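Local coordinates for protein cellulose synthase 1 (Gluconacetobacter xylinus, PDB 4I86) that probably binds cyclic di-GMP as the C-terminal regulatory PilZ domain, a small beta barrel, of a larger synthase, at residues P17-A23 / P56-T61; G39-M45 / G80-W86. All coordinates share one frame; numbering follows the deposited sequence.

Contact 1. Residues P17-A23 / P56-T61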
loop_
_atom_site.group_PDB
_atom_site.type_symbol
_atom_site.label_atom_id
_atom_site.label_comp_id
_atom_site.label_asym_id
_atom_site.label_seq_id
_atom_site.Cartn_x
_atom_site.Cartn_y
_atom_site.Cartn_z
ATOM N N PRO A 17 5.967 -8.271 4.104
ATOM C CA PRO A 17 6.974 -7.216 4.023
ATOM C C PRO A 17 6.662 -6.279 2.853
ATOM O O PRO A 17 6.266 -6.727 1.767
ATOM C CB PRO A 17 8.277 -7.986 3.738
ATOM C CG PRO A 17 7.990 -9.387 4.174
ATOM C CD PRO A 17 6.541 -9.612 3.903
ATOM N N VAL A 18 6.863 -4.988 3.072
ATOM C CA VAL A 18 6.700 -4.016 2.007
ATOM C C VAL A 18 7.766 -2.950 2.141
ATOM O O VAL A 18 8.301 -2.729 3.232
ATOM C CB VAL A 18 5.301 -3.362 2.059
ATOM C CG1 VAL A 18 4.211 -4.405 1.855
ATOM C CG2 VAL A 18 5.101 -2.645 3.388
ATOM N N GLU A 19 8.077 -2.286 1.030
ATOM C CA GLU A 19 8.946 -1.119 1.062
ATOM C C GLU A 19 8.147 0.048 0.506
ATOM O O GLU A 19 7.357 -0.125 -0.429
ATOM C CB GLU A 19 10.209 -1.357 0.226
ATOM C CG GLU A 19 10.888 -2.689 0.517
ATOM C CD GLU A 19 11.407 -3.365 -0.741
ATOM O OE1 GLU A 19 10.907 -3.040 -1.847
ATOM O OE2 GLU A 19 12.323 -4.220 -0.637
ATOM N N VAL A 20 8.360 1.232 1.064
ATOM C CA VAL A 20 7.606 2.407 0.649
ATOM C C VAL A 20 8.535 3.585 0.421
ATOM O O VAL A 20 9.342 3.923 1.283
ATOM C CB VAL A 20 6.593 2.831 1.720
ATOM C CG1 VAL A 20 5.712 3.955 1.179
ATOM C CG2 VAL A 20 5.770 1.630 2.176
ATOM N N ALA A 21 8.409 4.207 -0.744
ATOM C CA ALA A 21 9.166 5.397 -1.076
ATOM C C ALA A 21 8.203 6.509 -1.462
ATOM O O ALA A 21 7.202 6.237 -2.136
ATOM C CB ALA A 21 10.080 5.100 -2.237
ATOM N N ASN A 22 8.491 7.759 -1.085
ATOM C CA ASN A 22 7.719 8.883 -1.649
ATOM C C ASN A 22 8.135 9.132 -3.103
ATOM O O ASN A 22 9.079 8.519 -3.586
ATOM C CB ASN A 22 7.760 10.157 -0.785
ATOM C CG ASN A 22 9.176 10.668 -0.541
ATOM O OD1 ASN A 22 10.147 10.148 -1.100
ATOM N ND2 ASN A 22 9.295 11.714 0.288
ATOM N N ALA A 23 7.431 10.000 -3.817
ATOM C CA ALA A 23 7.577 10.044 -5.277
ATOM C C ALA A 23 8.879 10.655 -5.759
ATOM O O ALA A 23 9.317 10.364 -6.881
ATOM C CB ALA A 23 6.375 10.746 -5.946
ATOM N N PRO A 56 1.845 11.214 -2.393
ATOM C CA PRO A 56 2.072 10.124 -3.350
ATOM C C PRO A 56 3.339 9.322 -3.084
ATOM O O PRO A 56 4.426 9.879 -2.861
ATOM C CB PRO A 56 2.147 10.833 -4.713
ATOM C CG PRO A 56 2.359 12.261 -4.415
ATOM C CD PRO A 56 1.789 12.529 -3.052
ATOM N N VAL A 57 3.173 8.003 -3.106
ATOM C CA VAL A 57 4.259 7.056 -2.824
ATOM C C VAL A 57 4.171 5.861 -3.771
ATOM O O VAL A 57 3.211 5.732 -4.549
ATOM C CB VAL A 57 4.191 6.505 -1.373
ATOM C CG1 VAL A 57 4.183 7.640 -0.333
ATOM C CG2 VAL A 57 2.977 5.587 -1.192
ATOM N N TYR A 58 5.185 5.004 -3.714
ATOM C CA TYR A 58 5.148 3.719 -4.377
ATOM C C TYR A 58 5.318 2.684 -3.292
ATOM O O TYR A 58 6.146 2.861 -2.391
ATOM C CB TYR A 58 6.259 3.597 -5.439
ATOM C CG TYR A 58 6.127 4.595 -6.571
ATOM C CD1 TYR A 58 5.115 4.467 -7.508
ATOM C CD2 TYR A 58 7.007 5.665 -6.700
ATOM C CE1 TYR A 58 4.977 5.373 -8.546
ATOM C CE2 TYR A 58 6.874 6.586 -7.751
ATOM C CZ TYR A 58 5.859 6.425 -8.664
ATOM O OH TYR A 58 5.705 7.312 -9.707
ATOM N N ILE A 59 4.513 1.625 -3.360
ATOM C CA ILE A 59 4.621 0.515 -2.430
ATOM C C ILE A 59 5.102 -0.715 -3.195
ATOM O O ILE A 59 4.578 -1.042 -4.260
ATOM C CB ILE A 59 3.272 0.222 -1.741
ATOM C CG1 ILE A 59 2.846 1.423 -0.889
ATOM C CG2 ILE A 59 3.354 -1.027 -0.891
ATOM C CD1 ILE A 59 1.598 1.189 -0.108
ATOM N N ARG A 60 6.137 -1.366 -2.675
ATOM C CA ARG A 60 6.676 -2.548 -3.328
ATOM C C ARG A 60 6.611 -3.736 -2.380
ATOM O O ARG A 60 6.857 -3.609 -1.180
ATOM C CB ARG A 60 8.111 -2.302 -3.781
ATOM C CG ARG A 60 8.790 -3.528 -4.376
ATOM C CD ARG A 60 10.152 -3.197 -4.936
ATOM N NE ARG A 60 10.724 -4.362 -5.609
ATOM C CZ ARG A 60 11.508 -5.256 -5.012
ATOM N NH1 ARG A 60 11.815 -5.112 -3.728
ATOM N NH2 ARG A 60 11.978 -6.293 -5.698
ATOM N N THR A 61 6.276 -4.896 -2.920
ATOM C CA THR A 61 6.261 -6.107 -2.118
ATOM C C THR A 61 6.329 -7.284 -3.060
ATOM O O THR A 61 6.367 -7.106 -4.289
ATOM C CB THR A 61 4.977 -6.185 -1.243
ATOM O OG1 THR A 61 5.062 -7.302 -0.350
ATOM C CG2 THR A 61 3.711 -6.303 -2.123
#
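E19 and R60 sit opposite each other on antiparallel strands, their side chains lying side by side and pointing the same way. R60 keeps CG anti to its own backbone N (chi1 175°) and is extended as far as NE, while the E19 chain bends at chi2, bringing E19 OE1 to 3.2 Å from R60 CD and onto R60 NH1 at 2.9 Å. This salt bridge uses the syn lone pair of OE1 and lies in the guanidinium plane, with carboxylate and guanidinium only 15° apart. R60 NE pairs with E67, so two acids hold the group's orientation. Paired N-H...O bonds join E19 with R60 and A21 with Y58, with R60 N 2.8 Å from E19 O; the non-hydrogen-bonded pair V20-I59 lies between them. This is one seam of the PilZ beta barrel. At its end T61 OG1 donates to P17 O, though the 2.5 Å separation is so short that its exact length is doubtful. Apolar contacts occupy the face away from the salt bridge: V18 CG1 touches T61 CB at 3.7 Å, V20 CG1 meets V57 CB at 3.9 Å, and V20 CG2 approaches I59 CG1 at 4.2 Å. V20, V57 and I59 also pack on F84, inside the barrel.

Contact 2. Residues G39-M45 / G80-W86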
loop_
_atom_site.group_PDB
_atom_site.type_symbol
_atom_site.label_atom_id
_atom_site.label_comp_id
_atom_site.label_asym_id
_atom_site.label_seq_id
_atom_site.Cartn_x
_atom_site.Cartn_y
_atom_site.Cartn_z
ATOM N N GLY A 39 -9.385 -0.798 -1.410
ATOM C CA GLY A 39 -9.243 0.640 -1.227
ATOM C C GLY A 39 -7.807 1.081 -0.937
ATOM O O GLY A 39 -7.355 2.135 -1.391
ATOM N N GLY A 40 -7.091 0.273 -0.171
ATOM C CA GLY A 40 -5.729 0.600 0.205
ATOM C C GLY A 40 -5.064 -0.381 1.146
ATOM O O GLY A 40 -5.319 -1.599 1.107
ATOM N N ALA A 41 -4.179 0.154 1.983
ATOM C CA ALA A 41 -3.370 -0.680 2.868
ATOM C C ALA A 41 -3.214 -0.060 4.246
ATOM O O ALA A 41 -3.218 1.157 4.392
ATOM C CB ALA A 41 -1.997 -0.919 2.250
ATOM N N ALA A 42 -3.074 -0.906 5.258
ATOM C CA ALA A 42 -2.603 -0.444 6.563
ATOM C C ALA A 42 -1.284 -1.143 6.829
ATOM O O ALA A 42 -1.204 -2.370 6.747
ATOM C CB ALA A 42 -3.619 -0.760 7.668
ATOM N N VAL A 43 -0.250 -0.366 7.137
ATOM C CA VAL A 43 1.093 -0.932 7.278
ATOM C C VAL A 43 1.767 -0.603 8.613
ATOM O O VAL A 43 1.756 0.551 9.063
ATOM C CB VAL A 43 2.028 -0.442 6.154
ATOM C CG1 VAL A 43 3.385 -1.167 6.225
ATOM C CG2 VAL A 43 1.373 -0.630 4.774
ATOM N N LYS A 44 2.365 -1.613 9.245
ATOM C CA LYS A 44 3.199 -1.353 10.422
ATOM C C LYS A 44 4.520 -0.748 9.958
ATOM O O LYS A 44 5.342 -1.417 9.321
ATOM C CB LYS A 44 3.451 -2.622 11.232
ATOM C CG LYS A 44 4.091 -2.363 12.603
ATOM C CD LYS A 44 4.281 -3.676 13.374
ATOM C CE LYS A 44 5.432 -3.588 14.372
ATOM N NZ LYS A 44 5.764 -4.930 14.952
ATOM N N MET A 45 4.720 0.527 10.265
ATOM C CA MET A 45 5.856 1.253 9.730
ATOM C C MET A 45 6.011 2.592 10.432
ATOM O O MET A 45 5.077 3.066 11.082
ATOM C CB MET A 45 5.658 1.488 8.227
ATOM C CG MET A 45 4.421 2.312 7.894
ATOM S SD MET A 45 4.399 2.876 6.179
ATOM C CE MET A 45 4.872 4.593 6.366
ATOM N N GLY A 80 4.269 3.241 14.060
ATOM C CA GLY A 80 3.767 1.885 14.106
ATOM C C GLY A 80 2.721 1.678 13.027
ATOM O O GLY A 80 2.379 0.541 12.708
ATOM N N ARG A 81 2.212 2.770 12.457
ATOM C CA ARG A 81 1.125 2.646 11.493
ATOM C C ARG A 81 1.130 3.691 10.375
ATOM O O ARG A 81 1.169 4.891 10.630
ATOM C CB ARG A 81 -0.229 2.649 12.221
ATOM C CG ARG A 81 -1.443 2.641 11.307
ATOM C CD ARG A 81 -2.263 1.370 11.447
ATOM N NE ARG A 81 -3.633 1.664 11.867
ATOM C CZ ARG A 81 -4.198 1.166 12.962
ATOM N NH1 ARG A 81 -3.510 0.332 13.732
ATOM N NH2 ARG A 81 -5.445 1.491 13.282
ATOM N N GLY A 82 1.091 3.211 9.133
ATOM C CA GLY A 82 0.879 4.066 7.975
ATOM C C GLY A 82 -0.378 3.608 7.248
ATOM O O GLY A 82 -0.573 2.403 7.037
ATOM N N ILE A 83 -1.245 4.556 6.885
ATOM C CA ILE A 83 -2.477 4.227 6.159
ATOM C C ILE A 83 -2.411 4.763 4.738
ATOM O O ILE A 83 -2.089 5.939 4.517
ATOM C CB ILE A 83 -3.750 4.802 6.830
ATOM C CG1 ILE A 83 -3.824 4.398 8.309
ATOM C CG2 ILE A 83 -5.005 4.376 6.039
ATOM C CD1 ILE A 83 -3.875 2.898 8.554
ATOM N N PHE A 84 -2.749 3.911 3.772
ATOM C CA PHE A 84 -2.635 4.297 2.366
ATOM C C PHE A 84 -3.932 4.049 1.603
ATOM O O PHE A 84 -4.735 3.206 1.984
ATOM C CB PHE A 84 -1.513 3.496 1.689
ATOM C CG PHE A 84 -0.167 3.631 2.357
ATOM C CD1 PHE A 84 0.798 4.472 1.833
ATOM C CD2 PHE A 84 0.132 2.907 3.505
ATOM C CE1 PHE A 84 2.036 4.602 2.443
ATOM C CE2 PHE A 84 1.373 3.033 4.119
ATOM C CZ PHE A 84 2.319 3.881 3.586
ATOM N N ILE A 85 -4.117 4.804 0.524
ATOM C CA ILE A 85 -5.120 4.485 -0.479
ATOM C C ILE A 85 -4.418 4.254 -1.816
ATOM O O ILE A 85 -3.509 4.993 -2.170
ATOM C CB ILE A 85 -6.158 5.622 -0.638
ATOM C CG1 ILE A 85 -5.451 6.948 -0.927
ATOM C CG2 ILE A 85 -7.024 5.732 0.611
ATOM C CD1 ILE A 85 -6.399 8.091 -1.251
ATOM N N TRP A 86 -4.821 3.219 -2.543
ATOM C CA TRP A 86 -4.245 2.955 -3.862
ATOM C C TRP A 86 -4.562 4.084 -4.822
ATOM O O TRP A 86 -5.615 4.705 -4.725
ATOM C CB TRP A 86 -4.803 1.652 -4.432
ATOM C CG TRP A 86 -4.632 0.474 -3.510
ATOM C CD1 TRP A 86 -5.614 -0.332 -3.016
ATOM C CD2 TRP A 86 -3.402 0.000 -2.958
ATOM N NE1 TRP A 86 -5.069 -1.297 -2.201
ATOM C CE2 TRP A 86 -3.710 -1.112 -2.151
ATOM C CE3 TRP A 86 -2.063 0.401 -3.082
ATOM C CZ2 TRP A 86 -2.729 -1.830 -1.476
ATOM C CZ3 TRP A 86 -1.098 -0.307 -2.411
ATOM C CH2 TRP A 86 -1.432 -1.411 -1.611
HETATM O O HOH W 1 -8.001 3.675 -3.542
#
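W86 lays one face of its indole over the backbone of G40, whose CA stands 3.4 Å from the centroid of the five-membered ring, 23° off the normal, a CH-pi contact. With chi1 at -54°, W86 CG lies beside its backbone N, and the ring reaches back across the partner strand until W86 CZ2 meets A41 CB at 3.9 Å. W86 NE1 donates to S37 O, which, with the packing on G40, restrains the ring's rotation. F84, on the same face as A41 and V43, presents its edge to M45: the sulfur lies in the ring plane, with M45 SD 3.5 Å from F84 CZ. M45 CG is wedged between its own backbone N and carbonyl carbon (chi1 61°), and the bend at chi3 leaves M45 CE also near the ring; M45 CG passes G82 N at 3.7 Å, and the sulfur takes the space over G82 that a side chain there would fill. V43 CG2 crosses to F84 CE2 at 3.7 Å. On the other face I83 CD1 packs on A42 CB. Paired backbone bonds tie A41 to F84 and V43 to G82, and a water bridges G39 O and W86 O. The result is an antiparallel strand pair of the PilZ barrel, with a Met-aromatic contact, F84 on its inner face and the W86 ring folded over G40.

In the fold
From the N terminus the chain lays down 17-23, then 39-45, then 56-61, which returns to the first segment and closes contact 1; only later does 80-86 come back to 39-45 and close contact 2. The two closures therefore cross. Strand 28-36 joins 17-22 to 40-44, and strand 66-77 joins 55-63 to 82-86, so the two contacts, with these neighbours, complete a closed ring of six antiparallel strands. Their centres lie about 10 Å apart and their inner faces meet across the barrel: V18 CG2 touches V43 CG1 at 3.6 Å, and I59 CD1 reaches W86 CZ3 at 3.8 Å. Helix 91-105 follows the last strand.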